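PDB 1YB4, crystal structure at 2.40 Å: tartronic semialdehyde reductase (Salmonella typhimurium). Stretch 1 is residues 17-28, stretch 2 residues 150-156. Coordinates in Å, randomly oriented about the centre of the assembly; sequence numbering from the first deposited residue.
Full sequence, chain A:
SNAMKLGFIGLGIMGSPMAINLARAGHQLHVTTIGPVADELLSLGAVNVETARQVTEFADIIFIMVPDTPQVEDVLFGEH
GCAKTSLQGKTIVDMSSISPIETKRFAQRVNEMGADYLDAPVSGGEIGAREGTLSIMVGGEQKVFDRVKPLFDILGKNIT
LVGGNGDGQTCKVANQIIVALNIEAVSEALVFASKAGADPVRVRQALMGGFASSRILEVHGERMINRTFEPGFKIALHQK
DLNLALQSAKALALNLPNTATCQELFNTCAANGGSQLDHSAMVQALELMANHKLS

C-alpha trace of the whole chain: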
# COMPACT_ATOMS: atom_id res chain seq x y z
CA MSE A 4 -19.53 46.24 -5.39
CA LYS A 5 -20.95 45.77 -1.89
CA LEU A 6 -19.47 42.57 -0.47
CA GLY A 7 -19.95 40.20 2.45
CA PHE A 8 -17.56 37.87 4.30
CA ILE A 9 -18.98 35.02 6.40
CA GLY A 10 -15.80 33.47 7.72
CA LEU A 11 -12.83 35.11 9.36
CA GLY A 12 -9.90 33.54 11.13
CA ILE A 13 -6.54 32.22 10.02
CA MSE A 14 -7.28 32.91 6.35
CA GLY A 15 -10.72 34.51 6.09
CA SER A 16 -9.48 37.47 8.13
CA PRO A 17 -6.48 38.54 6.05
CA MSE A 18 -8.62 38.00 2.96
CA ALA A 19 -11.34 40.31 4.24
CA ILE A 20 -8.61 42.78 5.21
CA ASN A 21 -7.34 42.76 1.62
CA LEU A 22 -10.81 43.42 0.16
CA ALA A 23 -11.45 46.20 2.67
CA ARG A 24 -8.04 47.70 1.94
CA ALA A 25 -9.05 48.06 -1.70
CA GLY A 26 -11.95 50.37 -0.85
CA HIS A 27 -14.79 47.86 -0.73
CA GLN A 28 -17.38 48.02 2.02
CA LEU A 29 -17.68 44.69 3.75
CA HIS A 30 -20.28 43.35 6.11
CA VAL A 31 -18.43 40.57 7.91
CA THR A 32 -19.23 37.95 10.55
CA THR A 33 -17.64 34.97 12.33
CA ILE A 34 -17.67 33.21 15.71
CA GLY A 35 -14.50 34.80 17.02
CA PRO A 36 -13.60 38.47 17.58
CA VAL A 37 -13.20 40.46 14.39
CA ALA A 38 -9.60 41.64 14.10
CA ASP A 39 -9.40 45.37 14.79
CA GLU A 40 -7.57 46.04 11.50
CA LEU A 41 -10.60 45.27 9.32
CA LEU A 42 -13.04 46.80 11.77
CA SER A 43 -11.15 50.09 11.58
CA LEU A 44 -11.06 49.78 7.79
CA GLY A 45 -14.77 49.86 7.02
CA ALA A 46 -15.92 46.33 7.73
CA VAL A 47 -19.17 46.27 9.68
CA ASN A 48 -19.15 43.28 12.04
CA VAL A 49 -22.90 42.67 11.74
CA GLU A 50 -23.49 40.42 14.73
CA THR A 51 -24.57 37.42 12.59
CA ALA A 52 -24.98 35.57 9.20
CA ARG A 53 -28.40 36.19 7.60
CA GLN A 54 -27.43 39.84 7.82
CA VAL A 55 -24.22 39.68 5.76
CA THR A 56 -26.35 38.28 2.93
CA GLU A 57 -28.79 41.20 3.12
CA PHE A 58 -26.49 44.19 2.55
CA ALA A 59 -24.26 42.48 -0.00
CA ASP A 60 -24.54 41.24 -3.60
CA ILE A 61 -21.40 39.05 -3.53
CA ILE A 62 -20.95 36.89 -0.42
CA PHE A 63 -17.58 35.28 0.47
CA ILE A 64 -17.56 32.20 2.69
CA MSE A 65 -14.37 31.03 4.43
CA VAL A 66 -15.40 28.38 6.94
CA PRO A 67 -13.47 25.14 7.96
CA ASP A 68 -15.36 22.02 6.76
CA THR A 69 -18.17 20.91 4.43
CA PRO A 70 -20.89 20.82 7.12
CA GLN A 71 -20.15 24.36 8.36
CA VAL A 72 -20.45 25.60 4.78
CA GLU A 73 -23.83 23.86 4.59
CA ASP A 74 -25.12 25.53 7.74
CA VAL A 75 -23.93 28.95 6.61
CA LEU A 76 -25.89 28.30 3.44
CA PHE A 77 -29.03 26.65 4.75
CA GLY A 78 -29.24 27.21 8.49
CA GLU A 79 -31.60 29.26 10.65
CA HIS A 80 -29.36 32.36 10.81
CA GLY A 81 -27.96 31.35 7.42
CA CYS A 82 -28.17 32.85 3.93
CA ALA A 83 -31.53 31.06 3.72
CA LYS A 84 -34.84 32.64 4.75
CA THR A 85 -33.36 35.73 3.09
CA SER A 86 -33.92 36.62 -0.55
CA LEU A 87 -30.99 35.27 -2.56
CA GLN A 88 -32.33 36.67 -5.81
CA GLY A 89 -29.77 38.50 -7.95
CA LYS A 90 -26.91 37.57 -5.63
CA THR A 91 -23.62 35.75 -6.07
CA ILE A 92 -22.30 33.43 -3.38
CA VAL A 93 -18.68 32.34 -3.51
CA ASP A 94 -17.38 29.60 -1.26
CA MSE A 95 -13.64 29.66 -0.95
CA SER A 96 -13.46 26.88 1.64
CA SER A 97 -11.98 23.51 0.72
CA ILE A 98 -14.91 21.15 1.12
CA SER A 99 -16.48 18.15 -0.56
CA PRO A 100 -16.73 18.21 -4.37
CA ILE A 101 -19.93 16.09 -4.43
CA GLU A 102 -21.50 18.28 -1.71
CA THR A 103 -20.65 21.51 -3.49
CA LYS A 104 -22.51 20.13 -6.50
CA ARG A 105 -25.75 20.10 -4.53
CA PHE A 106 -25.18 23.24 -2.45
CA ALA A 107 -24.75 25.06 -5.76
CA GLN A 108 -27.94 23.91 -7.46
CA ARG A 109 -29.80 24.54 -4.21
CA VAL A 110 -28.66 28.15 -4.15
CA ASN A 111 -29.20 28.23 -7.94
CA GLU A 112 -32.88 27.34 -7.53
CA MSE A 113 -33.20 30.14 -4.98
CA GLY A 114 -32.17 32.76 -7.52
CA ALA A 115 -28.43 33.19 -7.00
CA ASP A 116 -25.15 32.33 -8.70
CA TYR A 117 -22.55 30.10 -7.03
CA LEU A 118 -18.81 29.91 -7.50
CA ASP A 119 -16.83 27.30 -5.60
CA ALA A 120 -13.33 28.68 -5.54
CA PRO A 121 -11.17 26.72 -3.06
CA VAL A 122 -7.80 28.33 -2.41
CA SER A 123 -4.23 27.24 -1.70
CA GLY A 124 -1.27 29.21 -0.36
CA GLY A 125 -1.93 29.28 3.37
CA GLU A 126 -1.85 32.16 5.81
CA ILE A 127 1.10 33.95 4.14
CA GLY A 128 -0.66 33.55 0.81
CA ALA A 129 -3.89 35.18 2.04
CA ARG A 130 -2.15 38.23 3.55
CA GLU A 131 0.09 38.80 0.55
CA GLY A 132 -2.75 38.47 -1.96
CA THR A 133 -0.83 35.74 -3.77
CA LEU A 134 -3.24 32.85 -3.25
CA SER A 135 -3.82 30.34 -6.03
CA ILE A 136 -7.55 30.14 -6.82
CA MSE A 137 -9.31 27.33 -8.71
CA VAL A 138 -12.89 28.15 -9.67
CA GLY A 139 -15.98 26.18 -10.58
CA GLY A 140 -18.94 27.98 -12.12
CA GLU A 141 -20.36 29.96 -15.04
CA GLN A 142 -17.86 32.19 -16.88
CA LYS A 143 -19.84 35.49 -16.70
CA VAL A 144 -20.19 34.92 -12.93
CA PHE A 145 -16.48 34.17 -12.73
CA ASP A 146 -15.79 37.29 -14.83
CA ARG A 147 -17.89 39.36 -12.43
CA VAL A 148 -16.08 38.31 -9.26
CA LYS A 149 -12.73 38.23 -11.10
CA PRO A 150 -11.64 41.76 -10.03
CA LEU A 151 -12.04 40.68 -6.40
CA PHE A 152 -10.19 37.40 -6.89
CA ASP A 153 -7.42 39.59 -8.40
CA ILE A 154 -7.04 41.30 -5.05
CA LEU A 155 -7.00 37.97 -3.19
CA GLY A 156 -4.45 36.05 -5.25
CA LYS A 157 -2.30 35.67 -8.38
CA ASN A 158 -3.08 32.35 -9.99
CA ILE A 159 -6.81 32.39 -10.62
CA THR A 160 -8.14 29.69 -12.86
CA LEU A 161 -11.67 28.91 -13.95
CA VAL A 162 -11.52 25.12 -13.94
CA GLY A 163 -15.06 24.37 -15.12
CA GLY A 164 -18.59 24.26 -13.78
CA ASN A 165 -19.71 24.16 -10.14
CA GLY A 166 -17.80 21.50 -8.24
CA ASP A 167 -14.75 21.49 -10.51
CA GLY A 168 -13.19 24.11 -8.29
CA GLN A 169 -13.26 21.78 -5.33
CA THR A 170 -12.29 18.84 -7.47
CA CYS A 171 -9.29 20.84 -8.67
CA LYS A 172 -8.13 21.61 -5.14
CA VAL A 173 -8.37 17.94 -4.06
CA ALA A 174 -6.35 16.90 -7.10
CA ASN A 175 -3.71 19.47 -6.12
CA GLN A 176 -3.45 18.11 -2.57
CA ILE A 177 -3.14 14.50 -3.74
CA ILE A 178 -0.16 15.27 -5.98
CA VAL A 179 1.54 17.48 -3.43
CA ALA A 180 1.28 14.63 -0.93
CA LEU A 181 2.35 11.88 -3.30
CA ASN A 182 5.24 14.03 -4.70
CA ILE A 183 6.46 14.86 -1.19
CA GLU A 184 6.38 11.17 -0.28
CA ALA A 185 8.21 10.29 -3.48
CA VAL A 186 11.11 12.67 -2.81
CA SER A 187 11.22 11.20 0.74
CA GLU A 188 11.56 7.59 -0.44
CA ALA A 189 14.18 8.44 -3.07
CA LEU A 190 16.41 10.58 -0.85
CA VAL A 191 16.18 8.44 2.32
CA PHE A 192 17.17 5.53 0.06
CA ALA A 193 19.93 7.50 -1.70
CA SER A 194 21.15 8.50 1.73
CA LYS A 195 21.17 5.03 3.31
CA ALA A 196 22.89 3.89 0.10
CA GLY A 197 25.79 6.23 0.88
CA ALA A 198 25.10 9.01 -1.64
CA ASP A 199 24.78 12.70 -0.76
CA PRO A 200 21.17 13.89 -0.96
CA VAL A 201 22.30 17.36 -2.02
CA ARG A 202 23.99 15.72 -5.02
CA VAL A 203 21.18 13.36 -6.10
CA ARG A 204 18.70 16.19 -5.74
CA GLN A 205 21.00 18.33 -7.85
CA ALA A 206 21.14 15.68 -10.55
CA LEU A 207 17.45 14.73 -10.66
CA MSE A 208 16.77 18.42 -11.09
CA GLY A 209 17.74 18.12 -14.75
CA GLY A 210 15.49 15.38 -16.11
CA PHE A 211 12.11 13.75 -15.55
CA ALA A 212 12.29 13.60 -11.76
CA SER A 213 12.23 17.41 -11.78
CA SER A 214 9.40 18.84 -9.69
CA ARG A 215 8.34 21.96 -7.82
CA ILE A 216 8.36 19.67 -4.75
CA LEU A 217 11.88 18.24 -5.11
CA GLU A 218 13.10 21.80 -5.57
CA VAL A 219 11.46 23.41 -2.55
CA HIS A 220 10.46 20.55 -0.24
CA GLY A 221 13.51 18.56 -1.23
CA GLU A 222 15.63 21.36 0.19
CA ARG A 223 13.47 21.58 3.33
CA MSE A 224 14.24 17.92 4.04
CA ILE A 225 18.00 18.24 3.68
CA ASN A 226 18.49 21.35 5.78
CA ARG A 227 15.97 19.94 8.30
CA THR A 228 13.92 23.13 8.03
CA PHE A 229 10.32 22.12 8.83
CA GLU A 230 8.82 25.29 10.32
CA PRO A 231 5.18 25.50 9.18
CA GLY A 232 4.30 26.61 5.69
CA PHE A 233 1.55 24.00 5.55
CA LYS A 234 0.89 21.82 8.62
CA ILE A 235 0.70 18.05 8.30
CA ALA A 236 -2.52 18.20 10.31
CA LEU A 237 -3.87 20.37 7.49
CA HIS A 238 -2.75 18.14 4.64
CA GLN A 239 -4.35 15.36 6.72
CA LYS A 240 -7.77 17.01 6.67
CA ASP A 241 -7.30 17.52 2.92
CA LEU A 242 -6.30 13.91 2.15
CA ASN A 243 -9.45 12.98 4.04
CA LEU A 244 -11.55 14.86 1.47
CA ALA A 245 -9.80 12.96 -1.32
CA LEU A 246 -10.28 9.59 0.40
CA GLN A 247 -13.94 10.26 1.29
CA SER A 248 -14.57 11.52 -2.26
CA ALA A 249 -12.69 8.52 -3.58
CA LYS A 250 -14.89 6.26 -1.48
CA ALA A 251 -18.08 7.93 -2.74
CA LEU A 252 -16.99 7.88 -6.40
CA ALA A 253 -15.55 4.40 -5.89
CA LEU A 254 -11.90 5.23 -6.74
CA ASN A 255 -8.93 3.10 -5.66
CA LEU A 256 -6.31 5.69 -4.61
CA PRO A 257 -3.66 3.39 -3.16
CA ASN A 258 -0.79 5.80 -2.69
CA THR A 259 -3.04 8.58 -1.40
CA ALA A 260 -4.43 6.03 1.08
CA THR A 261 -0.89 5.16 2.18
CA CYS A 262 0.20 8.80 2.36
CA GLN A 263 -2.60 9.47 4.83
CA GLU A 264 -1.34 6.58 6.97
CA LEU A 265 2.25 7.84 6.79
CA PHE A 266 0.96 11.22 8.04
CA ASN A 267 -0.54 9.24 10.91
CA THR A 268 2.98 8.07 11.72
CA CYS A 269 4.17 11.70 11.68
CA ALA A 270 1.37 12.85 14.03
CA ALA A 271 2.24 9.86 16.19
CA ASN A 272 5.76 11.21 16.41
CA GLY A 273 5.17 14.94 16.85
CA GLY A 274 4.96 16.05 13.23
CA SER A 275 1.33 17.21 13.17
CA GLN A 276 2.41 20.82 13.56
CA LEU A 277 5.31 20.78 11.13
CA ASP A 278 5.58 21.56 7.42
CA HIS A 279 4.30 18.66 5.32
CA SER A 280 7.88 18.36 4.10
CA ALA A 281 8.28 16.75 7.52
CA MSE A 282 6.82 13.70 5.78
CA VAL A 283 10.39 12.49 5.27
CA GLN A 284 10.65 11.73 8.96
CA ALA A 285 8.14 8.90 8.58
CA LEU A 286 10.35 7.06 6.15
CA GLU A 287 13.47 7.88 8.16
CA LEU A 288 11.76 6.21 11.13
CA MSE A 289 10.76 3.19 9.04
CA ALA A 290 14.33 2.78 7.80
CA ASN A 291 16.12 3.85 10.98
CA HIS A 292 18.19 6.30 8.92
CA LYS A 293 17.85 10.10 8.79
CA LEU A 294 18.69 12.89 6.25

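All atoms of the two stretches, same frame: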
# COMPACT_ATOMS: atom_id res chain seq x y z
N PRO A 17 -7.35 37.74 6.91
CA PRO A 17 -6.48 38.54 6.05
C PRO A 17 -7.06 38.74 4.67
O PRO A 17 -6.68 39.67 3.96
CB PRO A 17 -5.17 37.75 6.03
CG PRO A 17 -5.63 36.36 6.15
CD PRO A 17 -6.73 36.44 7.22
N MSE A 18 -7.99 37.88 4.27
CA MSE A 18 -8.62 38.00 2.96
C MSE A 18 -9.59 39.17 2.99
O MSE A 18 -9.59 40.01 2.08
CB MSE A 18 -9.34 36.70 2.59
CG MSE A 18 -8.35 35.59 2.21
SE MSE A 18 -9.06 33.79 2.19
CE MSE A 18 -9.82 33.78 0.40
N ALA A 19 -10.39 39.23 4.06
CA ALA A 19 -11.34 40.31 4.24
C ALA A 19 -10.55 41.62 4.30
O ALA A 19 -10.91 42.62 3.65
CB ALA A 19 -12.15 40.10 5.53
N ILE A 20 -9.46 41.61 5.08
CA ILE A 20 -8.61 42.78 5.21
C ILE A 20 -8.10 43.27 3.85
O ILE A 20 -7.97 44.46 3.63
CB ILE A 20 -7.40 42.50 6.13
CG1 ILE A 20 -7.89 42.24 7.56
CG2 ILE A 20 -6.44 43.68 6.11
CD1 ILE A 20 -6.78 42.20 8.60
N ASN A 21 -7.80 42.35 2.94
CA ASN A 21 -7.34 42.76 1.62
C ASN A 21 -8.46 43.39 0.79
O ASN A 21 -8.22 44.32 0.02
CB ASN A 21 -6.74 41.59 0.85
CG ASN A 21 -5.23 41.60 0.87
OD1 ASN A 21 -4.61 41.45 1.91
ND2 ASN A 21 -4.63 41.81 -0.30
N LEU A 22 -9.68 42.87 0.91
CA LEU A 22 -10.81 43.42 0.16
C LEU A 22 -11.17 44.81 0.70
O LEU A 22 -11.47 45.74 -0.06
CB LEU A 22 -12.02 42.49 0.26
CG LEU A 22 -11.94 41.14 -0.47
CD1 LEU A 22 -13.16 40.34 -0.12
CD2 LEU A 22 -11.87 41.36 -1.98
N ALA A 23 -11.14 44.94 2.02
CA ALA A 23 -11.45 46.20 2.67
C ALA A 23 -10.40 47.25 2.33
O ALA A 23 -10.71 48.42 2.10
CB ALA A 23 -11.53 46.00 4.18
N ARG A 24 -9.15 46.81 2.26
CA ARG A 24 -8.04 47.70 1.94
C ARG A 24 -8.13 48.24 0.52
O ARG A 24 -7.48 49.22 0.19
CB ARG A 24 -6.71 46.97 2.12
CG ARG A 24 -5.48 47.88 2.13
CD ARG A 24 -4.89 47.94 3.53
NE ARG A 24 -4.28 46.67 3.92
CZ ARG A 24 -3.91 46.39 5.16
NH1 ARG A 24 -3.36 45.21 5.44
NH2 ARG A 24 -4.09 47.28 6.12
N ALA A 25 -8.93 47.60 -0.32
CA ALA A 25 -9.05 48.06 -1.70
C ALA A 25 -10.20 49.05 -1.88
O ALA A 25 -10.50 49.45 -3.01
CB ALA A 25 -9.23 46.89 -2.64
N GLY A 26 -10.85 49.42 -0.78
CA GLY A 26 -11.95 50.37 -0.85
C GLY A 26 -13.35 49.81 -0.74
O GLY A 26 -14.32 50.56 -0.59
N HIS A 27 -13.48 48.49 -0.81
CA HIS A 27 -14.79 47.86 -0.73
C HIS A 27 -15.38 47.95 0.67
O HIS A 27 -14.66 48.01 1.67
CB HIS A 27 -14.69 46.41 -1.18
CG HIS A 27 -14.26 46.26 -2.61
ND1 HIS A 27 -15.10 46.54 -3.66
CD2 HIS A 27 -13.06 45.94 -3.15
CE1 HIS A 27 -14.44 46.41 -4.80
NE2 HIS A 27 -13.20 46.05 -4.51
N GLN A 28 -16.71 47.97 0.74
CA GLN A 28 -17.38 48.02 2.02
C GLN A 28 -17.84 46.61 2.30
O GLN A 28 -18.62 46.04 1.53
CB GLN A 28 -18.58 48.97 1.98
CG GLN A 28 -18.86 49.63 3.33
CD GLN A 28 -17.77 50.63 3.74
OE1 GLN A 28 -16.58 50.29 3.81
NE2 GLN A 28 -18.19 51.87 4.01
N PRO A 150 -12.40 40.61 -10.57
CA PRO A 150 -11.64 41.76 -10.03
C PRO A 150 -11.34 41.61 -8.53
O PRO A 150 -10.32 42.12 -8.03
CB PRO A 150 -12.56 42.95 -10.31
CG PRO A 150 -13.26 42.53 -11.55
CD PRO A 150 -13.60 41.08 -11.29
N LEU A 151 -12.23 40.91 -7.83
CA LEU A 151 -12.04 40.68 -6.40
C LEU A 151 -11.03 39.56 -6.22
O LEU A 151 -10.13 39.65 -5.38
CB LEU A 151 -13.37 40.30 -5.76
CG LEU A 151 -14.53 41.23 -6.10
CD1 LEU A 151 -15.75 40.78 -5.32
CD2 LEU A 151 -14.17 42.67 -5.77
N PHE A 152 -11.16 38.49 -7.00
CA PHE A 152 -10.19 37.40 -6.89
C PHE A 152 -8.79 37.99 -7.13
O PHE A 152 -7.83 37.58 -6.47
CB PHE A 152 -10.46 36.32 -7.94
CG PHE A 152 -11.64 35.43 -7.64
CD1 PHE A 152 -11.92 35.03 -6.33
CD2 PHE A 152 -12.44 34.94 -8.67
CE1 PHE A 152 -12.98 34.15 -6.05
CE2 PHE A 152 -13.50 34.06 -8.39
CZ PHE A 152 -13.77 33.67 -7.09
N ASP A 153 -8.70 38.95 -8.05
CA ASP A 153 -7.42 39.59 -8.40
C ASP A 153 -6.76 40.23 -7.21
O ASP A 153 -5.54 40.35 -7.16
CB ASP A 153 -7.62 40.65 -9.49
CG ASP A 153 -7.62 40.08 -10.89
OD1 ASP A 153 -8.05 40.78 -11.83
OD2 ASP A 153 -7.18 38.93 -11.07
N ILE A 154 -7.56 40.68 -6.25
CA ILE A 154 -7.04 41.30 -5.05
C ILE A 154 -6.60 40.21 -4.08
O ILE A 154 -5.63 40.38 -3.36
CB ILE A 154 -8.12 42.13 -4.35
CG1 ILE A 154 -8.62 43.21 -5.28
CG2 ILE A 154 -7.57 42.74 -3.07
CD1 ILE A 154 -9.83 43.93 -4.76
N LEU A 155 -7.30 39.08 -4.09
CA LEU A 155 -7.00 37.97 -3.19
C LEU A 155 -5.86 37.04 -3.58
O LEU A 155 -5.27 36.39 -2.72
CB LEU A 155 -8.27 37.15 -2.97
CG LEU A 155 -9.49 37.89 -2.42
CD1 LEU A 155 -10.70 36.97 -2.40
CD2 LEU A 155 -9.18 38.40 -1.03
N GLY A 156 -5.53 36.94 -4.86
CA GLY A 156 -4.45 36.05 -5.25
C GLY A 156 -3.90 36.30 -6.65
O GLY A 156 -4.38 37.19 -7.36

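No hydrogen bond crosses between these two stretches, whose touching residues are at least 124 positions apart in sequence; they bury 394 Å² between them, and the contact is held by apolar packing, with one off-centre CH-pi approach to a histidine ring. Backbone bonds run within each helix, as in Leu22 N to Met18 O (3.1 Å) and Leu155 N to Leu151 O (3.2 Å).

The axes of helix 17-24 and helix 150-155 approach to 9.5 Å, with 119° between their N-to-C directions, so the helices cross steeply rather than running side by side. The CA atoms of Met18 and Leu155 lie 6.4 Å apart, and those of Leu22 and Ile154 6.8 Å, which places one helical turn of the first stretch against the last turn of the second.

Leu155 reaches into this crossing. Its CA-to-CB bond points sideways, but its m,t rotamer brings the end of the side chain nearer, so that Leu155 CD2 sits 3.9 Å from Leu22 CG and 4.0 Å from Met18 CB. The same methyl, Leu155 CD2, comes within 3.5 Å of Met18 O; as a methyl is no conventional donor, this is van der Waals packing, and that carbonyl accepts from Leu22 N within its own helix. Met18 is selenomethionine in this model, and it is its CB that makes the nearest side-chain approach.

Ile154 has the largest area covered, 88 Å², and its CA-to-CB bond points toward the first stretch. Ile154 CD1 lies 3.7 Å from Ala25 CB and 4.3 Å from Leu22 CD2, bridging the helix and the turn that follows it. Leu22 CD2 also packs 4.2 Å from Leu151 CB, so Leu22 meets three residues of the second helix. Asn21 points toward that helix too and contributes 41 Å² of covered surface beside Ile154 and Leu155.

Beyond the helix end, Gly26 adopts phi 104° within a Schellman motif, with Gly26 N bonded to Ala23 O (3.1 Å) and a weak bond from His27 N to Leu22 O (3.5 Å). At these backbone angles a CB would be jammed against the preceding carbonyl O, which by itself calls for glycine. The chain then presents His27 toward the second stretch. Leu151 CD2 lies 4.1 Å from the centroid of the His27 ring, 30° off the normal, while Ile154 CD1 meets the ring edge, 4.0 Å from His27 NE2. Both partners are methyl groups, so the imidazole contributes packing surface here rather than a polar link.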